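Local coordinates for protein putative alpha-ketoglutarate-dependent taurine dioxygenase (PDB 5HSX) that probably acts as an iron(II)- and 2-oxoglutarate-dependent dioxygenase of the TfdA/TauD family, at residues G30-G35 against F61-F66. Residues are numbered along the deposited sequence; the frame is centred on the assembly and turned at random.
Sequences GAEIHG and FFREQF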
loop_
_atom_site.group_PDB
_atom_site.type_symbol
_atom_site.label_atom_id
_atom_site.label_comp_id
_atom_site.label_asym_id
_atom_site.label_seq_id
_atom_site.Cartn_x
_atom_site.Cartn_y
_atom_site.Cartn_z
ATOM N N GLY B 30 -6.705 10.469 -3.780
ATOM C CA GLY B 30 -6.623 9.877 -5.099
ATOM C C GLY B 30 -7.949 9.897 -5.826
ATOM O O GLY B 30 -8.976 9.531 -5.246
ATOM N N ALA B 31 -7.942 10.319 -7.090
ATOM C CA ALA B 31 -9.148 10.292 -7.902
ATOM C C ALA B 31 -8.763 10.193 -9.369
ATOM O O ALA B 31 -7.772 10.791 -9.802
ATOM C CB ALA B 31 -10.012 11.541 -7.663
ATOM N N GLU B 32 -9.540 9.427 -10.128
ATOM C CA GLU B 32 -9.401 9.405 -11.577
ATOM C C GLU B 32 -10.237 10.526 -12.172
ATOM O O GLU B 32 -11.332 10.823 -11.688
ATOM C CB GLU B 32 -9.842 8.060 -12.166
ATOM C CG GLU B 32 -8.986 6.892 -11.736
ATOM C CD GLU B 32 -9.120 5.694 -12.665
ATOM O OE1 GLU B 32 -9.985 5.731 -13.567
ATOM O OE2 GLU B 32 -8.350 4.723 -12.498
ATOM N N ILE B 33 -9.704 11.160 -13.214
ATOM C CA ILE B 33 -10.432 12.143 -14.001
ATOM C C ILE B 33 -10.638 11.566 -15.393
ATOM O O ILE B 33 -9.693 11.054 -16.007
ATOM C CB ILE B 33 -9.688 13.489 -14.061
ATOM C CG1 ILE B 33 -9.520 14.058 -12.645
ATOM C CG2 ILE B 33 -10.436 14.465 -14.966
ATOM C CD1 ILE B 33 -8.728 15.346 -12.580
ATOM N N HIS B 34 -11.875 11.617 -15.872
ATOM C CA HIS B 34 -12.202 11.254 -17.240
ATOM C C HIS B 34 -12.951 12.404 -17.898
ATOM O O HIS B 34 -13.455 13.311 -17.229
ATOM C CB HIS B 34 -13.030 9.959 -17.293
ATOM C CG HIS B 34 -12.257 8.733 -16.908
ATOM N ND1 HIS B 34 -11.718 7.869 -17.837
ATOM C CD2 HIS B 34 -11.927 8.230 -15.694
ATOM C CE1 HIS B 34 -11.093 6.886 -17.213
ATOM N NE2 HIS B 34 -11.205 7.081 -15.912
ATOM N N GLY B 35 -12.999 12.367 -19.230
ATOM C CA GLY B 35 -13.674 13.387 -20.010
ATOM C C GLY B 35 -12.797 14.518 -20.496
ATOM O O GLY B 35 -13.328 15.532 -20.967
ATOM N N PHE B 61 -5.499 11.214 -11.405
ATOM C CA PHE B 61 -4.954 10.319 -12.417
ATOM C C PHE B 61 -5.771 10.396 -13.700
ATOM O O PHE B 61 -6.999 10.522 -13.662
ATOM C CB PHE B 61 -4.929 8.864 -11.920
ATOM C CG PHE B 61 -4.190 8.671 -10.627
ATOM C CD1 PHE B 61 -2.803 8.624 -10.605
ATOM C CD2 PHE B 61 -4.884 8.523 -9.435
ATOM C CE1 PHE B 61 -2.117 8.432 -9.413
ATOM C CE2 PHE B 61 -4.208 8.329 -8.237
ATOM C CZ PHE B 61 -2.819 8.281 -8.224
ATOM N N PHE B 62 -5.079 10.306 -14.835
ATOM C CA PHE B 62 -5.704 10.206 -16.144
ATOM C C PHE B 62 -5.278 8.895 -16.789
ATOM O O PHE B 62 -4.197 8.367 -16.502
ATOM C CB PHE B 62 -5.315 11.384 -17.063
ATOM C CG PHE B 62 -5.557 12.748 -16.459
ATOM C CD1 PHE B 62 -6.722 13.453 -16.737
ATOM C CD2 PHE B 62 -4.607 13.334 -15.629
ATOM C CE1 PHE B 62 -6.941 14.723 -16.185
ATOM C CE2 PHE B 62 -4.819 14.592 -15.077
ATOM C CZ PHE B 62 -5.986 15.287 -15.357
ATOM N N ARG B 63 -6.136 8.372 -17.662
ATOM C CA ARG B 63 -5.862 7.155 -18.412
ATOM C C ARG B 63 -5.987 7.421 -19.903
ATOM O O ARG B 63 -6.746 8.294 -20.335
ATOM C CB ARG B 63 -6.826 6.020 -18.030
ATOM C CG ARG B 63 -6.838 5.643 -16.564
ATOM C CD ARG B 63 -5.578 4.910 -16.154
ATOM N NE ARG B 63 -5.754 4.245 -14.868
ATOM C CZ ARG B 63 -4.839 3.475 -14.288
ATOM N NH1 ARG B 63 -3.663 3.280 -14.869
ATOM N NH2 ARG B 63 -5.096 2.909 -13.116
ATOM N N GLU B 64 -5.235 6.649 -20.692
ATOM C CA GLU B 64 -5.335 6.674 -22.151
ATOM C C GLU B 64 -5.031 8.062 -22.712
ATOM O O GLU B 64 -5.693 8.533 -23.640
ATOM C CB GLU B 64 -6.713 6.197 -22.623
ATOM C CG GLU B 64 -7.054 4.775 -22.240
ATOM C CD GLU B 64 -6.148 3.771 -22.910
ATOM O OE1 GLU B 64 -5.522 2.964 -22.190
ATOM O OE2 GLU B 64 -6.055 3.793 -24.156
ATOM N N GLN B 65 -4.018 8.718 -22.155
ATOM C CA GLN B 65 -3.552 10.023 -22.625
ATOM C C GLN B 65 -2.148 9.827 -23.199
ATOM O O GLN B 65 -1.157 9.847 -22.471
ATOM C CB GLN B 65 -3.565 11.040 -21.486
ATOM C CG GLN B 65 -4.903 11.135 -20.763
ATOM C CD GLN B 65 -5.989 11.749 -21.629
ATOM O OE1 GLN B 65 -5.709 12.571 -22.504
ATOM N NE2 GLN B 65 -7.232 11.350 -21.394
ATOM N N PHE B 66 -2.067 9.634 -24.511
ATOM C CA PHE B 66 -0.801 9.347 -25.181
ATOM C C PHE B 66 -0.251 10.661 -25.722
ATOM O O PHE B 66 -0.716 11.167 -26.748
ATOM C CB PHE B 66 -1.005 8.295 -26.266
ATOM C CG PHE B 66 -1.594 7.018 -25.735
ATOM C CD1 PHE B 66 -0.783 6.063 -25.140
ATOM C CD2 PHE B 66 -2.963 6.795 -25.782
ATOM C CE1 PHE B 66 -1.323 4.895 -24.624
ATOM C CE2 PHE B 66 -3.510 5.634 -25.269
ATOM C CZ PHE B 66 -2.690 4.684 -24.687
HETATM O O HOH W 1 -6.903 3.715 -10.794
HETATM O O HOH W 2 -8.457 10.077 -18.347
#
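Glu32 and Phe61 pair as neighbours on two parallel strands, the backbone of Phe61 bonding to the residues on either side of Glu32. Phe61 N donates to Ala31 O at 2.8 Å, and Ile33 N gives Phe61 O a nearly straight bond (171°), with a CA-H...O contact from Glu32 CA beside it. Followed outward, the Glu32 side chain has its CB 4.0 Å from Phe61 O; CG lies anti to the carbonyl carbon (chi1 -64°), and the extended chain beyond it carries the carboxylate across to Arg63. There the two oxygens divide their work. OE1 takes the NE2 hydrogen of His34, two residues along the same strand, at 3.0 Å and in the plane of the imidazole. OE2 makes a long salt bridge of 3.5 Å to Arg63 NE, at the guanidinium edge with the two planes 74° apart, and a water bridges OE2 and Arg63 NH2. Arg63 NH1 turns elsewhere, to Ser262 OG and Lys257 O, so the arginine also ties in the segment leading to strand 263-267. On the other face of the sheet, Ile33 and Phe62 lie side by side, Ile33 CB 3.7 Å from Phe62 CE1; Phe62 also touches Ile50 of helix 44-57, and Ile33 touches Ile20. Past the paired residues the strands part, and a second water spans Ile33 O and Arg63 N (2.8 and 3.0 Å). Strand 31-34, helix 44-57 and strand 59-62 form a beta-alpha-beta crossover, placing this parallel pair toward one margin of the larger sheet of the cupin-type TauD fold.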